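Local coordinates for protein agmatinase (Deinococcus radiodurans, PDB 1WOH) that probably hydrolyses agmatine to putrescine and urea, as a member of the arginase family that binds two manganese ions per subunit, at residues G35-I40 against V86-L91; D98-A103 against S124-R129; G180-R185 against I202-V207. All blocks are in the same frame, centred on the assembly; numbering follows the deposited sequence.

Contact 1 of 3, residues G35-I40 against V86-L91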
# COMPACT_ATOMS: atom_id res chain seq x y z
N GLY A 35 -17.66 11.10 -18.12
CA GLY A 35 -16.33 10.56 -17.88
C GLY A 35 -15.66 10.01 -19.12
O GLY A 35 -16.34 9.52 -20.03
N VAL A 36 -14.34 10.09 -19.14
CA VAL A 36 -13.53 9.59 -20.25
C VAL A 36 -12.37 8.80 -19.64
O VAL A 36 -11.27 9.33 -19.48
CB VAL A 36 -12.98 10.75 -21.10
CG1 VAL A 36 -12.31 10.20 -22.35
CG2 VAL A 36 -14.10 11.73 -21.46
N PRO A 37 -12.61 7.53 -19.28
CA PRO A 37 -11.63 6.62 -18.67
C PRO A 37 -10.60 6.11 -19.66
O PRO A 37 -10.50 4.91 -19.92
CB PRO A 37 -12.51 5.51 -18.09
CG PRO A 37 -13.59 5.40 -19.11
CD PRO A 37 -13.92 6.85 -19.45
N PHE A 38 -9.82 7.04 -20.19
CA PHE A 38 -8.80 6.77 -21.20
C PHE A 38 -7.44 7.21 -20.69
O PHE A 38 -7.25 8.39 -20.39
CB PHE A 38 -9.17 7.56 -22.46
CG PHE A 38 -8.23 7.37 -23.62
CD1 PHE A 38 -8.52 6.46 -24.62
CD2 PHE A 38 -7.08 8.14 -23.73
CE1 PHE A 38 -7.68 6.32 -25.73
CE2 PHE A 38 -6.22 8.01 -24.83
CZ PHE A 38 -6.53 7.10 -25.84
N ASP A 39 -6.49 6.28 -20.58
CA ASP A 39 -5.16 6.64 -20.12
C ASP A 39 -4.02 6.00 -20.91
O ASP A 39 -2.86 6.03 -20.47
CB ASP A 39 -4.99 6.33 -18.61
CG ASP A 39 -4.98 4.83 -18.30
OD1 ASP A 39 -4.94 4.00 -19.23
OD2 ASP A 39 -5.00 4.49 -17.09
N ILE A 40 -4.31 5.47 -22.09
CA ILE A 40 -3.25 4.83 -22.87
C ILE A 40 -2.33 5.78 -23.64
O ILE A 40 -1.38 5.33 -24.30
CB ILE A 40 -3.82 3.78 -23.84
CG1 ILE A 40 -4.86 4.41 -24.77
CG2 ILE A 40 -4.45 2.63 -23.05
CD1 ILE A 40 -5.35 3.47 -25.85
N VAL A 86 -17.96 7.73 -21.62
CA VAL A 86 -17.92 7.49 -23.05
C VAL A 86 -17.56 6.00 -23.16
O VAL A 86 -16.73 5.50 -22.38
CB VAL A 86 -16.80 8.34 -23.72
CG1 VAL A 86 -16.74 8.07 -25.22
CG2 VAL A 86 -17.05 9.82 -23.46
N ILE A 87 -18.19 5.29 -24.08
CA ILE A 87 -17.89 3.87 -24.27
C ILE A 87 -16.66 3.80 -25.15
O ILE A 87 -16.72 4.05 -26.35
CB ILE A 87 -19.04 3.11 -24.94
CG1 ILE A 87 -20.28 3.15 -24.04
CG2 ILE A 87 -18.63 1.67 -25.20
CD1 ILE A 87 -21.50 2.49 -24.63
N LEU A 88 -15.53 3.47 -24.54
CA LEU A 88 -14.27 3.41 -25.24
C LEU A 88 -13.89 2.02 -25.72
O LEU A 88 -14.20 1.02 -25.06
CB LEU A 88 -13.16 3.92 -24.33
CG LEU A 88 -13.35 5.33 -23.79
CD1 LEU A 88 -12.35 5.60 -22.68
CD2 LEU A 88 -13.19 6.34 -24.93
N PRO A 89 -13.22 1.94 -26.87
CA PRO A 89 -12.80 0.64 -27.40
C PRO A 89 -11.44 0.40 -26.75
O PRO A 89 -10.98 1.23 -25.97
CB PRO A 89 -12.64 0.92 -28.88
CG PRO A 89 -12.07 2.32 -28.88
CD PRO A 89 -12.94 3.02 -27.83
N SER A 90 -10.81 -0.73 -27.05
CA SER A 90 -9.47 -0.99 -26.54
C SER A 90 -8.60 -0.44 -27.66
O SER A 90 -8.98 -0.53 -28.83
CB SER A 90 -9.23 -2.48 -26.34
OG SER A 90 -9.90 -2.95 -25.18
N LEU A 91 -7.46 0.16 -27.33
CA LEU A 91 -6.60 0.75 -28.35
C LEU A 91 -7.45 1.66 -29.25
O LEU A 91 -8.26 2.44 -28.74
CB LEU A 91 -5.94 -0.36 -29.19
CG LEU A 91 -5.00 -1.29 -28.41
CD1 LEU A 91 -4.52 -2.42 -29.31
CD2 LEU A 91 -3.82 -0.49 -27.88

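Contact 2 of 3, residues D98-A103 against S124-R129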
# COMPACT_ATOMS: atom_id res chain seq x y z
N ASP A 98 -13.28 9.92 -31.69
CA ASP A 98 -14.57 10.21 -32.30
C ASP A 98 -15.71 9.99 -31.32
O ASP A 98 -16.66 10.76 -31.27
CB ASP A 98 -14.77 9.38 -33.56
CG ASP A 98 -13.79 9.75 -34.67
OD1 ASP A 98 -13.22 10.86 -34.61
OD2 ASP A 98 -13.59 8.94 -35.59
N ARG A 99 -15.62 8.93 -30.51
CA ARG A 99 -16.67 8.66 -29.54
C ARG A 99 -16.72 9.71 -28.44
O ARG A 99 -17.80 10.08 -27.98
CB ARG A 99 -16.49 7.27 -28.94
CG ARG A 99 -16.84 6.18 -29.93
CD ARG A 99 -17.04 4.85 -29.24
NE ARG A 99 -17.20 3.77 -30.21
CZ ARG A 99 -16.99 2.49 -29.91
NH1 ARG A 99 -16.61 2.16 -28.69
NH2 ARG A 99 -17.14 1.56 -30.84
N ILE A 100 -15.55 10.20 -28.04
CA ILE A 100 -15.46 11.22 -27.00
C ILE A 100 -16.08 12.53 -27.49
O ILE A 100 -16.85 13.18 -26.77
CB ILE A 100 -13.98 11.47 -26.60
CG1 ILE A 100 -13.42 10.21 -25.93
CG2 ILE A 100 -13.88 12.66 -25.66
CD1 ILE A 100 -11.91 10.20 -25.78
N THR A 101 -15.75 12.93 -28.71
CA THR A 101 -16.30 14.15 -29.29
C THR A 101 -17.82 14.07 -29.44
O THR A 101 -18.54 15.03 -29.13
CB THR A 101 -15.70 14.45 -30.67
OG1 THR A 101 -14.28 14.62 -30.54
CG2 THR A 101 -16.32 15.72 -31.26
N GLU A 102 -18.31 12.93 -29.91
CA GLU A 102 -19.74 12.75 -30.10
C GLU A 102 -20.49 12.82 -28.77
O GLU A 102 -21.51 13.50 -28.66
CB GLU A 102 -20.03 11.42 -30.81
CG GLU A 102 -21.52 11.12 -30.98
CD GLU A 102 -22.28 12.20 -31.75
OE1 GLU A 102 -23.52 12.11 -31.85
OE2 GLU A 102 -21.63 13.15 -32.25
N ALA A 103 -19.99 12.11 -27.77
CA ALA A 103 -20.63 12.11 -26.46
C ALA A 103 -20.59 13.51 -25.85
O ALA A 103 -21.57 13.96 -25.26
CB ALA A 103 -19.95 11.11 -25.53
N SER A 124 -8.44 15.97 -23.72
CA SER A 124 -8.84 17.37 -23.92
C SER A 124 -9.02 17.69 -25.40
O SER A 124 -9.82 18.55 -25.76
CB SER A 124 -7.81 18.33 -23.33
OG SER A 124 -7.71 18.18 -21.92
N TYR A 125 -8.27 17.01 -26.26
CA TYR A 125 -8.39 17.26 -27.70
C TYR A 125 -9.79 16.89 -28.22
O TYR A 125 -10.50 17.76 -28.72
CB TYR A 125 -7.29 16.51 -28.46
CG TYR A 125 -7.56 16.37 -29.95
CD1 TYR A 125 -8.01 17.46 -30.70
CD2 TYR A 125 -7.35 15.16 -30.61
CE1 TYR A 125 -8.27 17.33 -32.08
CE2 TYR A 125 -7.60 15.02 -31.98
CZ TYR A 125 -8.06 16.11 -32.71
OH TYR A 125 -8.32 15.99 -34.05
N PRO A 126 -10.20 15.62 -28.10
CA PRO A 126 -11.54 15.27 -28.60
C PRO A 126 -12.67 15.99 -27.88
O PRO A 126 -13.73 16.24 -28.46
CB PRO A 126 -11.59 13.75 -28.46
CG PRO A 126 -10.62 13.46 -27.35
CD PRO A 126 -9.48 14.41 -27.65
N LEU A 127 -12.45 16.32 -26.61
CA LEU A 127 -13.45 17.05 -25.82
C LEU A 127 -13.64 18.43 -26.46
O LEU A 127 -14.76 18.86 -26.73
CB LEU A 127 -12.96 17.22 -24.38
CG LEU A 127 -13.59 16.48 -23.20
CD1 LEU A 127 -14.35 15.26 -23.65
CD2 LEU A 127 -12.48 16.13 -22.21
N LEU A 128 -12.53 19.11 -26.71
CA LEU A 128 -12.58 20.44 -27.30
C LEU A 128 -13.22 20.47 -28.69
O LEU A 128 -13.84 21.47 -29.05
CB LEU A 128 -11.18 21.06 -27.35
CG LEU A 128 -10.73 21.63 -25.99
CD1 LEU A 128 -9.24 21.97 -26.02
CD2 LEU A 128 -11.57 22.87 -25.68
N ARG A 129 -13.09 19.39 -29.45
CA ARG A 129 -13.69 19.38 -30.78
C ARG A 129 -15.20 19.60 -30.71
O ARG A 129 -15.83 20.00 -31.69
CB ARG A 129 -13.41 18.06 -31.51
CG ARG A 129 -11.95 17.84 -31.87
CD ARG A 129 -11.79 16.73 -32.93
NE ARG A 129 -12.32 15.44 -32.49
CZ ARG A 129 -12.12 14.30 -33.15
NH1 ARG A 129 -11.40 14.29 -34.27
NH2 ARG A 129 -12.63 13.17 -32.69
O HOH W 1 -10.79 11.60 -35.28

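Contact 3 of 3, residues G180-R185 against I202-V207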
# COMPACT_ATOMS: atom_id res chain seq x y z
N GLY A 180 1.15 27.65 -14.24
CA GLY A 180 1.71 26.62 -13.38
C GLY A 180 2.91 25.88 -13.95
O GLY A 180 3.47 25.01 -13.29
N LEU A 181 3.31 26.24 -15.16
CA LEU A 181 4.43 25.58 -15.83
C LEU A 181 5.73 25.58 -15.02
O LEU A 181 6.12 26.60 -14.43
CB LEU A 181 4.69 26.22 -17.20
CG LEU A 181 3.56 26.21 -18.22
CD1 LEU A 181 4.05 26.83 -19.52
CD2 LEU A 181 3.08 24.79 -18.47
N ARG A 182 6.40 24.44 -15.02
CA ARG A 182 7.66 24.27 -14.30
C ARG A 182 8.28 22.94 -14.71
O ARG A 182 7.62 22.09 -15.32
CB ARG A 182 7.40 24.28 -12.79
CG ARG A 182 6.44 23.19 -12.32
CD ARG A 182 5.99 23.44 -10.89
NE ARG A 182 5.23 22.33 -10.34
CZ ARG A 182 3.92 22.15 -10.47
NH1 ARG A 182 3.18 23.02 -11.15
NH2 ARG A 182 3.35 21.10 -9.91
N GLY A 183 9.56 22.76 -14.39
CA GLY A 183 10.23 21.52 -14.75
C GLY A 183 11.53 21.78 -15.48
O GLY A 183 11.73 22.85 -16.04
N LEU A 184 12.42 20.79 -15.50
CA LEU A 184 13.70 20.96 -16.17
C LEU A 184 13.60 20.89 -17.68
O LEU A 184 14.43 21.46 -18.39
CB LEU A 184 14.70 19.89 -15.70
CG LEU A 184 15.05 19.86 -14.21
CD1 LEU A 184 16.07 18.76 -13.98
CD2 LEU A 184 15.61 21.21 -13.77
N ARG A 185 12.59 20.19 -18.19
CA ARG A 185 12.48 20.05 -19.63
C ARG A 185 11.21 20.58 -20.28
O ARG A 185 10.10 20.35 -19.81
CB ARG A 185 12.65 18.58 -20.02
CG ARG A 185 13.01 18.37 -21.48
CD ARG A 185 12.77 16.93 -21.90
NE ARG A 185 13.30 15.97 -20.94
CZ ARG A 185 14.59 15.80 -20.67
NH1 ARG A 185 15.51 16.52 -21.29
NH2 ARG A 185 14.96 14.90 -19.76
N ILE A 202 2.32 31.33 -18.30
CA ILE A 202 2.58 31.85 -16.96
C ILE A 202 3.25 30.79 -16.08
O ILE A 202 2.58 29.92 -15.53
CB ILE A 202 1.28 32.33 -16.28
CG1 ILE A 202 0.57 33.36 -17.19
CG2 ILE A 202 1.60 32.98 -14.94
CD1 ILE A 202 -0.79 33.83 -16.67
N PRO A 203 4.58 30.84 -15.96
CA PRO A 203 5.34 29.88 -15.15
C PRO A 203 4.89 29.94 -13.69
O PRO A 203 4.40 30.97 -13.23
CB PRO A 203 6.78 30.36 -15.31
CG PRO A 203 6.77 31.07 -16.63
CD PRO A 203 5.48 31.82 -16.59
N MET A 204 5.05 28.83 -12.97
CA MET A 204 4.66 28.79 -11.56
C MET A 204 5.41 29.85 -10.76
O MET A 204 4.88 30.42 -9.81
CB MET A 204 4.95 27.40 -10.98
CG MET A 204 4.55 27.22 -9.52
SD MET A 204 2.79 27.42 -9.23
CE MET A 204 2.81 28.20 -7.62
N ASP A 205 6.66 30.12 -11.16
CA ASP A 205 7.46 31.14 -10.46
C ASP A 205 6.77 32.51 -10.44
O ASP A 205 6.94 33.27 -9.48
CB ASP A 205 8.84 31.27 -11.11
CG ASP A 205 9.74 30.10 -10.81
OD1 ASP A 205 9.85 29.72 -9.62
OD2 ASP A 205 10.35 29.55 -11.76
N ASP A 206 6.01 32.82 -11.48
CA ASP A 206 5.31 34.10 -11.55
C ASP A 206 4.15 34.10 -10.56
O ASP A 206 3.84 35.11 -9.94
CB ASP A 206 4.78 34.36 -12.96
CG ASP A 206 5.89 34.56 -13.97
OD1 ASP A 206 7.07 34.67 -13.56
OD2 ASP A 206 5.59 34.62 -15.18
N VAL A 207 3.49 32.95 -10.44
CA VAL A 207 2.38 32.81 -9.52
C VAL A 207 2.89 33.06 -8.10
O VAL A 207 2.25 33.75 -7.31
CB VAL A 207 1.78 31.39 -9.58
CG1 VAL A 207 0.69 31.23 -8.54
CG2 VAL A 207 1.21 31.13 -10.96
O HOH W 2 8.13 28.01 -12.98

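Contact 1 of 3, residues G35-I40 against V86-L91
Leu88 brings one methyl, CD1, against the bend at the end of strand 31-36. This carbon lies 3.4 Å from Pro37 O and 3.8 Å from Pro37 CG. It also meets Phe38 CB at 3.7 Å and sits at the edge of the Phe38 ring, near its plane. The bend is an inverse gamma turn centred on Pro37, with a weak bond from Phe38 N back to Val36 O. Where the strand still runs, Val86 N donates to Gly35 O at 2.9 Å. Just beyond, the two valines lie side by side, pointing the same way: Val36 CG2 is 4.0 Å from Val86 CG2, each branch anti to its own carbonyl carbon. At the far end Ile40 CD1 rests 3.9 Å from Leu91 CA.

Helix 93-108 packs against both segments, Ile100 meeting Val36, Ala103 meeting Val86 and Ala96 meeting Phe38. Ile40 packs on Ile40 of a second subunit, and Tyr9 of a third lies on Pro37. The two segments leave neighbouring parallel strands at their C-terminal ends, and the Phe38 side chain is about 9 Å from that of His121, a manganese ligand. Beyond the single backbone bond, the segments meet through methyls, methylenes and a proline ring, so this largely buried contact depends on fit of shape more than on directional polar bonds.

Contact 2 of 3, residues D98-A103 against S124-R129
Thr101 OG1 stands at the centre of a small polar cluster: it donates to Pro126 O at 2.7 Å and accepts two bonds from the guanidinium of Arg129. NE of Arg129 reaches Thr101 OG1 at 2.9 Å and NH2 of Arg129 reaches the same oxygen at 3.1 Å, a side-on grip in which the hydroxyl lies in the guanidinium plane. The same NH2 also forms a salt bridge, Arg129 NH2 lying 3.1 Å from Asp98 OD1. That oxygen uses its anti lone pair, and the carboxylate and guanidinium planes are 15° apart. Water 1 bridges the pair, donating to Asp98 OD1 at 2.6 Å and accepting from Arg129 NH1 at 2.9 Å. With three nitrogens engaged, the guanidinium can hardly turn. The Arg129 side chain crosses that of Thr101 at about a right angle.

The helices joined here, 93-108 and 124-128, flank strand 114-118 in sequence within the three-layer alpha/beta/alpha fold of the arginase family. Their short segments cross at -42°. Helix 124-128 follows the loop carrying His121, a manganese ligand, and Ser124 OG bonds Asp271 OD2.

Away from the polar cluster the contact is apolar. Ile100 sets CB, CG2 and CD1 against the Pro126 ring. Ile100 CG2 also faces Leu127 CD1, though the closeness of that pair is doubtful in detail. Beyond them, Leu127 packs on Tyr225 of strand 223-229 and on Ala104, while Leu128 meets Phe163 and Ala166 of helix 162-169.

Contact 3 of 3, residues G180-R185 against I202-V207
Gly180, at phi 111° and psi 0°, gives its N-H to Ile202 O at 3.0 Å and turns its carbonyl oxygen toward Met204 CB. A CB at these angles would jam against the preceding carbonyl oxygen. Arg182 has CG between its backbone N and carbonyl carbon (chi1 59°), and from CG to NE the chain is extended. It runs beside Met204, pointing the same way, with Arg182 CD 4.1 Å from Met204 CB, and Arg182 NH1 returns to Gly180 O at 2.9 Å, in the carbonyl plane. The guanidinium also bonds Glu245 O and Gly232 O; an alanine here would probably leave these three carbonyls without their guanidinium donor and open a gap beside Met204.

Leu181 O accepts from Met204 N at 2.9 Å, and Pro203 CA makes a CA-H...O contact with the same oxygen at 3.4 Å. Water 2 donates to Leu181 O at 2.9 Å and accepts from Asp205 N. Pro203 is the N-cap of helix 204-209, and the contact joins the two strands of a beta-alpha-beta unit, 173-181 and 200-203. The Leu181 side chain is about 5 Å from that of Asp143, a manganese ligand; Pro203 packs on Leu69 of a fourth subunit. Leu181 O, directly and through water, thus serves two N-H groups of the first helical turn, an arrangement consistent with the strand end helping to set the start of the helix.

Overall arrangement
From the N terminus, contact 1 closes first, bringing 86-91 back to 35-40 across 45 intervening residues and joining the ends of strands 31-36 and 80-85. The chain then enters helix 93-108, whose 98-103 part meets 124-129 in contact 2, spanning strand 114-118. Contact 3 comes last, at the other edge of the parallel sheet, around the crossover helix 188-196. The three follow in series; none nests or crosses. Contacts 1 and 2 touch, since Val86 CG1 packs on the backbone of Arg99 and Ile100, and Arg99 NH1 probably bonds Ile87 O. Contact 3 is remote, its centre about 30 Å from that of contact 1 and 28 Å from that of contact 2.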